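Local coordinates for protein DynE8 (Micromonospora chersina, PDB 4AMM) that forms the acyltransferase domain of an iterative enediyne polyketide synthase and probably transfers acyl units for building the polyketide precursor of dynemicin, at residues Leu5-Ala10 / Ala384-Gly389; Ala55-Asp60 / Gly377-Thr382; Leu68-Gly73 / Arg87-Val92; Gly78-Leu83 / Leu91-Pro96. All blocks are in the same frame, centred on the assembly; numbering follows the deposited sequence.

Interaction 1 (Leu5-Ala10 / Ala384-Gly389); sequences LVVCGA and ALFAAG
Val7 lies over one face of the Phe386 ring. Its CB is 4.1 Å from the ring centroid and 27° off the ring normal, which makes this a CH-pi contact. Both side chains point at each other across the gap between strand 4-10 and helix 376-387. CB of Val7 sits above the CD2-CE2 side of the ring, 3.8 Å from CE2 of Phe386. The branch CG1 of Val7 reaches CD2 of Phe386 at 3.8 Å. CG2 of Val7 stands over the same ring, offset toward its rim. The ring gets there because CG of Phe386 is anti to the backbone N (chi1 178°), which carries it off the helix toward the strand. At the ring edge, near its plane, Cys8 O is 4.1 Å from CE2 of Phe386. The Cys8 side chain turns the other way, onto Leu19 and Leu20 of helix 13-27. Arg53 makes a cation-pi contact with the ring and also hydrogen-bonds Phe386 O. An alanine in place of Phe386 is likely to open a gap beneath Val7 and take the pi face from Arg53. The helix finishes just beyond, where Gly389 forms a Schellman motif. This is a helix layer packed on an antiparallel sheet, consistent with the small ketosynthase-to-acyltransferase linker fold of related synthases.

Interaction 2 (Ala55-Asp60 / Gly377-Thr382); sequences AAAVRD and GMAAGT
Ala57 and the pair Ala379 and Ala380 join two layers of the fold, the antiparallel strand 52-58 and helix 376-387, which lies across that sheet. All three side chains are single methyl groups, and the backbones come close. The CA atoms of Ala57 and Ala380 are 5.1 Å apart. CB of Ala57 points at the helix and meets CB of Ala379 at 3.7 Å, methyl against methyl. The same carbon lies 3.7 Å from the backbone N of Ala380. It also reaches CB of Ala380 more loosely, at 4.2 Å. No hydrogen bond crosses here; the contact is methyl packing against methyls and the helix backbone. The helix carries one polar side chain beside this packing. Thr382 OG1 donates to Met378 O at 2.7 Å, while Thr382 N reaches that oxygen from the opposite face of its carbonyl plane. Thr382 OG1 is also bonded to Trp161 NE1. The strand ends soon after Ala57, and Asp60 then serves as N-cap of the next helix, with OD1 bonded to Gly63 N. Such close, alanine-lined packing of a helix on a sheet fits a fold in which an antiparallel sheet lies between helices on both faces.

Interaction 3 (Leu68-Gly73 / Arg87-Val92); sequences LDRALG and RGLFLV
Arg70 lays one face of its guanidinium over a methyl of Leu89. CD2 of Leu89 stands 3.6 Å above the guanidinium plane, toward its rim. This methyl is touched by nearly the whole arginine chain. It is 3.8 Å from CB of Arg70, and 3.9 Å from both CD and NH1 of Arg70. The bend at chi3 (67°) folds the arginine over the leucine and keeps all these atoms near it. Leu89 in turn points at helix 61-76, with its CG anti to the backbone N. Leu89 opens strand 89-92, next to the hairpin turn. There Gly88 and Leu89 both face Asp84, a G1 beta bulge, and the positive phi of Gly88 suits glycine. Arg70 belongs to a helix packed on one face of the antiparallel sheet, and its NH1 forms a salt bridge with OD2 of Asp84 on the neighbouring strand. Arg87 completes the group. Its CB lies at the edge of the Arg70 guanidinium, 4.0 Å from NH1 of Arg70, and the two guanidinium planes are 81° apart. The nearest charged atoms, NH1 of Arg70 and NE of Arg87, stay 5.7 Å apart, and the carboxylate of Asp84 probably offsets part of their like charge.

Interaction 4 (Gly78-Leu83 / Leu91-Pro96); sequences GGRRLL and LVVGGP
Arg80 runs alongside Val93, both side chains pointing the same way. CB of Arg80 starts 3.9 Å from CB of Val93. The chain bends at chi2 (-56°). CD then comes closest, 3.5 Å from CB of Val93, with both valine methyls nearby. Beyond it the guanidinium still has CG1 of Val93 obliquely beside it, but its polar end turns to its own segment. NH1 donates to Gly79 O at 2.8 Å, close to the guanidinium plane, and more weakly to Leu75 O. One guanidinium face lies over Gly78 O. The tip thus sits at the end of helix 61-76, where Gly78 is the C-prime residue of a Schellman motif. From here the chain enters a beta hairpin, strands 81-84 and 89-92. Val93 N gives a nearly straight bond to Arg80 O, 2.8 Å at 175°. Leu82 and Leu91 form an antiparallel hydrogen-bonded pair, each N bonded to the other's O. Their CB atoms are 4.1 Å apart, on the face covered by helix 61-76. Arg81 and Val92 make a non-hydrogen-bonded pair with side chains on the other face. There CD2 of Leu83 meets CG2 of Val92 at 3.9 Å. A water accepts from Arg81 NE and donates to Val93 O, joining the two segments.

All four contacts build on one antiparallel sheet of strands 4-10, 52-58, 89-92 and 81-84. Interactions 1 and 2 share helix 376-387 on one face. Interaction 3 brings helix 61-76 to the other face, and interaction 4 pairs the two strands of the hairpin. Interaction 1 is buried and interaction 2 partly so; both are apolar across the segments, the first through a ring and the second through methyls. Interactions 3 and 4 lie toward the surface and use arginines; interaction 4 alone has hydrogen bonds across its segments. Phe90 links the layers: it packs on Ala384 and Ala387, while its O bonds Ala55 N.

Interaction 1 (Leu5-Ala10 / Ala384-Gly389)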
loop_
_atom_site.group_PDB
_atom_site.type_symbol
_atom_site.label_atom_id
_atom_site.label_comp_id
_atom_site.label_asym_id
_atom_site.label_seq_id
_atom_site.Cartn_x
_atom_site.Cartn_y
_atom_site.Cartn_z
ATOM N N LEU A 5 13.022 15.786 -2.671
ATOM C CA LEU A 5 12.672 15.623 -1.275
ATOM C C LEU A 5 13.342 16.657 -0.441
ATOM O O LEU A 5 14.593 16.734 -0.445
ATOM C CB LEU A 5 13.192 14.234 -0.828
ATOM C CG LEU A 5 13.066 13.947 0.681
ATOM C CD1 LEU A 5 11.596 13.980 1.159
ATOM C CD2 LEU A 5 13.702 12.538 0.916
ATOM N N VAL A 6 12.578 17.464 0.295
ATOM C CA VAL A 6 13.136 18.524 1.095
ATOM C C VAL A 6 12.770 18.281 2.534
ATOM O O VAL A 6 11.588 18.195 2.903
ATOM C CB VAL A 6 12.554 19.902 0.702
ATOM C CG1 VAL A 6 13.179 20.931 1.540
ATOM C CG2 VAL A 6 12.861 20.108 -0.772
ATOM N N VAL A 7 13.818 17.990 3.363
ATOM C CA VAL A 7 13.587 17.762 4.768
ATOM C C VAL A 7 14.284 18.795 5.614
ATOM O O VAL A 7 15.341 19.299 5.205
ATOM C CB VAL A 7 14.048 16.342 5.217
ATOM C CG1 VAL A 7 13.435 15.226 4.370
ATOM C CG2 VAL A 7 15.629 16.187 5.235
ATOM N N CYS A 8 13.743 19.018 6.805
ATOM C CA CYS A 8 14.562 19.691 7.823
ATOM C C CYS A 8 13.951 19.528 9.179
ATOM O O CYS A 8 12.906 18.938 9.335
ATOM C CB CYS A 8 14.847 21.113 7.490
ATOM S SG CYS A 8 13.368 22.019 7.530
ATOM N N GLY A 9 14.657 20.072 10.191
ATOM C CA GLY A 9 14.132 19.934 11.509
ATOM C C GLY A 9 14.829 20.859 12.486
ATOM O O GLY A 9 15.731 21.578 12.123
ATOM N N ALA A 10 14.344 20.798 13.688
ATOM C CA ALA A 10 14.818 21.729 14.703
ATOM C C ALA A 10 14.460 21.181 16.075
ATOM O O ALA A 10 13.717 20.200 16.239
ATOM C CB ALA A 10 14.236 23.124 14.422
ATOM N N ALA A 384 7.275 11.018 4.285
ATOM C CA ALA A 384 6.397 10.553 5.294
ATOM C C ALA A 384 7.214 9.810 6.371
ATOM O O ALA A 384 7.002 10.050 7.582
ATOM C CB ALA A 384 5.285 9.621 4.733
ATOM N N LEU A 385 8.086 8.867 5.955
ATOM C CA LEU A 385 8.879 8.085 6.951
ATOM C C LEU A 385 9.699 9.079 7.737
ATOM O O LEU A 385 9.872 8.841 8.987
ATOM C CB LEU A 385 9.746 7.150 6.191
ATOM C CG LEU A 385 9.003 5.960 5.509
ATOM C CD1 LEU A 385 9.874 5.189 4.594
ATOM C CD2 LEU A 385 8.480 4.977 6.566
ATOM N N PHE A 386 10.324 10.072 7.132
ATOM C CA PHE A 386 11.207 10.980 7.882
ATOM C C PHE A 386 10.404 11.811 8.834
ATOM O O PHE A 386 10.710 11.900 10.034
ATOM C CB PHE A 386 12.054 11.845 6.917
ATOM C CG PHE A 386 12.951 12.825 7.637
ATOM C CD1 PHE A 386 14.218 12.379 8.051
ATOM C CD2 PHE A 386 12.524 14.088 7.933
ATOM C CE1 PHE A 386 15.051 13.257 8.756
ATOM C CE2 PHE A 386 13.326 14.960 8.652
ATOM C CZ PHE A 386 14.643 14.542 9.041
ATOM N N ALA A 387 9.325 12.465 8.413
ATOM C CA ALA A 387 8.590 13.380 9.284
ATOM C C ALA A 387 8.000 12.597 10.421
ATOM O O ALA A 387 7.948 13.124 11.557
ATOM C CB ALA A 387 7.531 14.142 8.498
ATOM N N ALA A 388 7.514 11.390 10.209
ATOM C CA ALA A 388 6.894 10.579 11.242
ATOM C C ALA A 388 7.924 9.972 12.179
ATOM O O ALA A 388 7.540 9.340 13.177
ATOM C CB ALA A 388 6.022 9.468 10.607
ATOM N N GLY A 389 9.228 10.159 11.890
ATOM C CA GLY A 389 10.258 9.665 12.797
ATOM C C GLY A 389 10.511 8.205 12.620
ATOM O O GLY A 389 11.232 7.648 13.493
#

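Interaction 2 (Ala55-Asp60 / Gly377-Thr382)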
loop_
_atom_site.group_PDB
_atom_site.type_symbol
_atom_site.label_atom_id
_atom_site.label_comp_id
_atom_site.label_asym_id
_atom_site.label_seq_id
_atom_site.Cartn_x
_atom_site.Cartn_y
_atom_site.Cartn_z
ATOM N N ALA A 55 8.937 17.569 6.158
ATOM C CA ALA A 55 9.432 16.974 4.926
ATOM C C ALA A 55 8.379 17.177 3.835
ATOM O O ALA A 55 7.186 16.971 4.147
ATOM C CB ALA A 55 9.646 15.433 5.112
ATOM N N ALA A 56 8.821 17.452 2.621
ATOM C CA ALA A 56 7.875 17.622 1.514
ATOM C C ALA A 56 8.517 17.081 0.294
ATOM O O ALA A 56 9.710 17.260 0.005
ATOM C CB ALA A 56 7.585 19.110 1.339
ATOM N N ALA A 57 7.669 16.476 -0.549
ATOM C CA ALA A 57 8.070 16.116 -1.887
ATOM C C ALA A 57 7.553 17.222 -2.823
ATOM O O ALA A 57 6.352 17.489 -2.795
ATOM C CB ALA A 57 7.440 14.792 -2.258
ATOM N N VAL A 58 8.429 17.766 -3.617
ATOM C CA VAL A 58 8.057 18.946 -4.426
ATOM C C VAL A 58 8.541 18.806 -5.844
ATOM O O VAL A 58 9.548 18.169 -6.130
ATOM C CB VAL A 58 8.601 20.250 -3.770
ATOM C CG1 VAL A 58 8.070 20.441 -2.285
ATOM C CG2 VAL A 58 10.150 20.265 -3.831
ATOM N N ARG A 59 7.824 19.474 -6.782
ATOM C CA ARG A 59 8.244 19.446 -8.172
ATOM C C ARG A 59 9.264 20.508 -8.519
ATOM O O ARG A 59 10.074 20.312 -9.400
ATOM C CB ARG A 59 7.025 19.513 -9.144
ATOM C CG ARG A 59 6.172 18.250 -9.057
ATOM C CD ARG A 59 5.173 18.147 -10.236
ATOM N NE ARG A 59 4.482 19.421 -10.457
ATOM C CZ ARG A 59 4.102 19.897 -11.652
ATOM N NH1 ARG A 59 4.341 19.225 -12.788
ATOM N NH2 ARG A 59 3.496 21.073 -11.716
ATOM N N ASP A 60 9.283 21.588 -7.759
ATOM C CA ASP A 60 10.119 22.756 -8.045
ATOM C C ASP A 60 10.135 23.728 -6.905
ATOM O O ASP A 60 9.463 23.478 -5.904
ATOM C CB ASP A 60 9.631 23.470 -9.356
ATOM C CG ASP A 60 8.204 23.911 -9.297
ATOM O OD1 ASP A 60 7.575 24.063 -8.232
ATOM O OD2 ASP A 60 7.644 24.130 -10.427
ATOM N N GLY A 377 6.528 8.846 -5.825
ATOM C CA GLY A 377 6.217 8.002 -4.668
ATOM C C GLY A 377 7.416 7.842 -3.746
ATOM O O GLY A 377 7.221 7.914 -2.554
ATOM N N MET A 378 8.624 7.607 -4.305
ATOM C CA MET A 378 9.776 7.424 -3.450
ATOM C C MET A 378 9.989 8.722 -2.691
ATOM O O MET A 378 10.233 8.638 -1.508
ATOM C CB MET A 378 11.041 6.911 -4.131
ATOM C CG MET A 378 10.829 5.659 -4.996
ATOM S SD MET A 378 10.336 4.105 -4.239
ATOM C CE MET A 378 11.722 4.144 -3.128
ATOM N N ALA A 379 9.813 9.895 -3.297
ATOM C CA ALA A 379 9.970 11.122 -2.509
ATOM C C ALA A 379 8.907 11.290 -1.503
ATOM O O ALA A 379 9.231 11.589 -0.316
ATOM C CB ALA A 379 9.985 12.370 -3.412
ATOM N N ALA A 380 7.637 11.110 -1.797
ATOM C CA ALA A 380 6.585 11.333 -0.826
ATOM C C ALA A 380 6.597 10.309 0.317
ATOM O O ALA A 380 6.369 10.632 1.467
ATOM C CB ALA A 380 5.186 11.355 -1.572
ATOM N N GLY A 381 6.805 9.051 -0.014
ATOM C CA GLY A 381 6.911 7.994 0.957
ATOM C C GLY A 381 8.118 8.212 1.855
ATOM O O GLY A 381 7.984 7.958 3.060
ATOM N N THR A 382 9.244 8.669 1.328
ATOM C CA THR A 382 10.410 8.860 2.198
ATOM C C THR A 382 10.170 10.088 3.048
ATOM O O THR A 382 10.549 10.120 4.249
ATOM C CB THR A 382 11.677 8.982 1.375
ATOM O OG1 THR A 382 11.807 7.781 0.568
ATOM C CG2 THR A 382 12.894 9.028 2.264
#

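Interaction 3 (Leu68-Gly73 / Arg87-Val92)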
loop_
_atom_site.group_PDB
_atom_site.type_symbol
_atom_site.label_atom_id
_atom_site.label_comp_id
_atom_site.label_asym_id
_atom_site.label_seq_id
_atom_site.Cartn_x
_atom_site.Cartn_y
_atom_site.Cartn_z
ATOM N N LEU A 68 6.098 25.164 2.413
ATOM C CA LEU A 68 6.515 25.926 3.563
ATOM C C LEU A 68 5.398 26.845 4.116
ATOM O O LEU A 68 5.242 26.939 5.324
ATOM C CB LEU A 68 7.828 26.677 3.276
ATOM C CG LEU A 68 9.028 25.727 3.007
ATOM C CD1 LEU A 68 10.149 26.463 2.356
ATOM C CD2 LEU A 68 9.558 25.078 4.296
ATOM N N ASP A 69 4.702 27.524 3.202
ATOM C CA ASP A 69 3.609 28.383 3.600
ATOM C C ASP A 69 2.588 27.607 4.398
ATOM O O ASP A 69 2.126 28.088 5.437
ATOM C CB ASP A 69 2.975 29.079 2.380
ATOM C CG ASP A 69 3.813 30.193 1.861
ATOM O OD1 ASP A 69 4.645 30.711 2.607
ATOM O OD2 ASP A 69 3.642 30.565 0.678
ATOM N N ARG A 70 2.207 26.412 3.931
ATOM C CA ARG A 70 1.281 25.598 4.677
ATOM C C ARG A 70 1.799 25.172 6.039
ATOM O O ARG A 70 1.090 25.224 7.012
ATOM C CB ARG A 70 0.873 24.362 3.862
ATOM C CG ARG A 70 -0.076 24.671 2.717
ATOM C CD ARG A 70 -0.579 23.282 2.224
ATOM N NE ARG A 70 -1.418 22.527 3.163
ATOM C CZ ARG A 70 -1.861 21.255 2.895
ATOM N NH1 ARG A 70 -1.426 20.648 1.816
ATOM N NH2 ARG A 70 -2.620 20.573 3.714
ATOM N N ALA A 71 3.081 24.751 6.081
ATOM C CA ALA A 71 3.640 24.348 7.344
ATOM C C ALA A 71 3.691 25.514 8.324
ATOM O O ALA A 71 3.320 25.322 9.485
ATOM C CB ALA A 71 5.031 23.774 7.113
ATOM N N LEU A 72 4.158 26.660 7.834
ATOM C CA LEU A 72 4.232 27.851 8.697
ATOM C C LEU A 72 2.863 28.284 9.180
ATOM O O LEU A 72 2.701 28.600 10.359
ATOM C CB LEU A 72 4.895 29.030 7.976
ATOM C CG LEU A 72 6.412 28.872 7.774
ATOM C CD1 LEU A 72 7.065 29.679 6.691
ATOM C CD2 LEU A 72 7.157 29.095 9.109
ATOM N N GLY A 73 1.859 28.197 8.335
ATOM C CA GLY A 73 0.520 28.581 8.771
ATOM C C GLY A 73 0.041 27.664 9.862
ATOM O O GLY A 73 -0.580 28.107 10.831
ATOM N N ARG A 87 -0.634 15.481 -0.978
ATOM C CA ARG A 87 0.199 16.577 -1.386
ATOM C C ARG A 87 1.705 16.348 -1.048
ATOM O O ARG A 87 2.484 17.260 -1.234
ATOM C CB ARG A 87 -0.322 17.902 -0.875
ATOM C CG ARG A 87 -1.767 18.249 -1.405
ATOM C CD ARG A 87 -1.707 18.735 -2.815
ATOM N NE ARG A 87 -3.034 19.004 -3.367
ATOM C CZ ARG A 87 -3.794 18.113 -3.981
ATOM N NH1 ARG A 87 -3.466 16.807 -4.164
ATOM N NH2 ARG A 87 -5.001 18.560 -4.455
ATOM N N GLY A 88 1.982 15.216 -0.444
ATOM C CA GLY A 88 3.381 14.862 -0.080
ATOM C C GLY A 88 4.008 15.801 0.963
ATOM O O GLY A 88 5.213 16.061 0.875
ATOM N N LEU A 89 3.204 16.276 1.907
ATOM C CA LEU A 89 3.624 17.286 2.854
ATOM C C LEU A 89 3.380 16.780 4.215
ATOM O O LEU A 89 2.278 16.352 4.544
ATOM C CB LEU A 89 2.784 18.595 2.664
ATOM C CG LEU A 89 2.985 19.550 3.829
ATOM C CD1 LEU A 89 4.470 19.964 3.985
ATOM C CD2 LEU A 89 2.068 20.765 3.559
ATOM N N PHE A 90 4.453 16.746 5.062
ATOM C CA PHE A 90 4.335 16.141 6.358
ATOM C C PHE A 90 5.092 16.960 7.384
ATOM O O PHE A 90 6.247 17.365 7.135
ATOM C CB PHE A 90 4.877 14.726 6.373
ATOM C CG PHE A 90 4.297 13.842 5.310
ATOM C CD1 PHE A 90 3.088 13.114 5.551
ATOM C CD2 PHE A 90 4.884 13.752 4.092
ATOM C CE1 PHE A 90 2.559 12.323 4.551
ATOM C CE2 PHE A 90 4.380 12.966 3.134
ATOM C CZ PHE A 90 3.183 12.286 3.387
ATOM N N LEU A 91 4.431 17.301 8.500
ATOM C CA LEU A 91 5.031 18.138 9.582
ATOM C C LEU A 91 4.648 17.518 10.871
ATOM O O LEU A 91 3.451 17.314 11.145
ATOM C CB LEU A 91 4.494 19.564 9.447
ATOM C CG LEU A 91 4.826 20.563 10.542
ATOM C CD1 LEU A 91 4.398 20.269 12.001
ATOM C CD2 LEU A 91 6.168 21.027 10.584
ATOM N N VAL A 92 5.657 17.259 11.725
ATOM C CA VAL A 92 5.356 16.606 13.001
ATOM C C VAL A 92 6.225 17.228 14.061
ATOM O O VAL A 92 7.448 17.212 13.905
ATOM C CB VAL A 92 5.634 15.078 12.914
ATOM C CG1 VAL A 92 5.372 14.415 14.196
ATOM C CG2 VAL A 92 4.754 14.416 11.864
#

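Interaction 4 (Gly78-Leu83 / Leu91-Pro96)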
loop_
_atom_site.group_PDB
_atom_site.type_symbol
_atom_site.label_atom_id
_atom_site.label_comp_id
_atom_site.label_asym_id
_atom_site.label_seq_id
_atom_site.Cartn_x
_atom_site.Cartn_y
_atom_site.Cartn_z
ATOM N N GLY A 78 -0.683 27.112 16.118
ATOM C CA GLY A 78 -0.359 26.186 17.191
ATOM C C GLY A 78 -0.471 24.700 16.778
ATOM O O GLY A 78 -0.521 23.830 17.639
ATOM N N GLY A 79 -0.575 24.408 15.475
ATOM C CA GLY A 79 -0.637 22.983 15.022
ATOM C C GLY A 79 0.710 22.281 15.202
ATOM O O GLY A 79 1.772 22.938 15.100
ATOM N N ARG A 80 0.666 20.979 15.486
ATOM C CA ARG A 80 1.873 20.186 15.711
ATOM C C ARG A 80 1.921 18.905 14.845
ATOM O O ARG A 80 2.748 18.019 15.051
ATOM C CB ARG A 80 1.945 19.854 17.202
ATOM C CG ARG A 80 2.141 21.158 18.070
ATOM C CD ARG A 80 3.385 22.040 17.703
ATOM N NE ARG A 80 3.534 23.241 18.563
ATOM C CZ ARG A 80 3.283 24.498 18.177
ATOM N NH1 ARG A 80 2.876 24.788 16.946
ATOM N NH2 ARG A 80 3.455 25.498 19.043
ATOM N N ARG A 81 0.973 18.764 13.916
ATOM C CA ARG A 81 0.865 17.524 13.115
ATOM C C ARG A 81 0.021 17.806 11.885
ATOM O O ARG A 81 -1.219 17.979 12.021
ATOM C CB ARG A 81 0.197 16.431 13.940
ATOM C CG ARG A 81 0.287 15.030 13.271
ATOM C CD ARG A 81 -0.281 13.894 14.032
ATOM N NE ARG A 81 0.362 13.767 15.337
ATOM C CZ ARG A 81 0.053 12.797 16.197
ATOM N NH1 ARG A 81 -0.857 11.890 15.857
ATOM N NH2 ARG A 81 0.655 12.727 17.368
ATOM N N LEU A 82 0.640 17.831 10.711
ATOM C CA LEU A 82 -0.003 18.089 9.410
ATOM C C LEU A 82 0.441 16.912 8.546
ATOM O O LEU A 82 1.644 16.841 8.206
ATOM C CB LEU A 82 0.427 19.430 8.862
ATOM C CG LEU A 82 -0.370 19.881 7.622
ATOM C CD1 LEU A 82 0.201 21.234 7.127
ATOM C CD2 LEU A 82 -0.425 18.930 6.455
ATOM N N LEU A 83 -0.429 15.978 8.187
ATOM C CA LEU A 83 -0.043 14.814 7.411
ATOM C C LEU A 83 -0.902 14.895 6.143
ATOM O O LEU A 83 -2.085 14.571 6.255
ATOM C CB LEU A 83 -0.299 13.524 8.185
ATOM C CG LEU A 83 0.366 13.404 9.586
ATOM C CD1 LEU A 83 -0.046 12.069 10.151
ATOM C CD2 LEU A 83 1.885 13.514 9.405
ATOM N N LEU A 91 4.431 17.301 8.500
ATOM C CA LEU A 91 5.031 18.138 9.582
ATOM C C LEU A 91 4.648 17.518 10.871
ATOM O O LEU A 91 3.451 17.314 11.145
ATOM C CB LEU A 91 4.494 19.564 9.447
ATOM C CG LEU A 91 4.826 20.563 10.542
ATOM C CD1 LEU A 91 4.398 20.269 12.001
ATOM C CD2 LEU A 91 6.168 21.027 10.584
ATOM N N VAL A 92 5.657 17.259 11.725
ATOM C CA VAL A 92 5.356 16.606 13.001
ATOM C C VAL A 92 6.225 17.228 14.061
ATOM O O VAL A 92 7.448 17.212 13.905
ATOM C CB VAL A 92 5.634 15.078 12.914
ATOM C CG1 VAL A 92 5.372 14.415 14.196
ATOM C CG2 VAL A 92 4.754 14.416 11.864
ATOM N N VAL A 93 5.570 17.802 15.085
ATOM C CA VAL A 93 6.277 18.277 16.291
ATOM C C VAL A 93 5.841 17.328 17.438
ATOM O O VAL A 93 4.675 17.054 17.593
ATOM C CB VAL A 93 5.837 19.730 16.605
ATOM C CG1 VAL A 93 6.514 20.211 17.925
ATOM C CG2 VAL A 93 6.166 20.631 15.488
ATOM N N GLY A 94 6.789 16.781 18.169
ATOM C CA GLY A 94 6.420 15.854 19.233
ATOM C C GLY A 94 6.249 14.401 18.784
ATOM O O GLY A 94 5.625 13.641 19.495
ATOM N N GLY A 95 6.780 13.988 17.604
ATOM C CA GLY A 95 6.767 12.536 17.176
ATOM C C GLY A 95 7.783 11.786 18.018
ATOM O O GLY A 95 8.411 12.394 18.985
ATOM N N PRO A 96 8.082 10.564 17.661
ATOM C CA PRO A 96 7.663 9.860 16.442
ATOM C C PRO A 96 6.241 9.450 16.506
ATOM O O PRO A 96 5.620 9.400 17.597
ATOM C CB PRO A 96 8.576 8.664 16.401
ATOM C CG PRO A 96 8.889 8.397 17.903
ATOM C CD PRO A 96 9.112 9.801 18.393
HETATM O O HOH W 1 2.290 15.361 16.635
#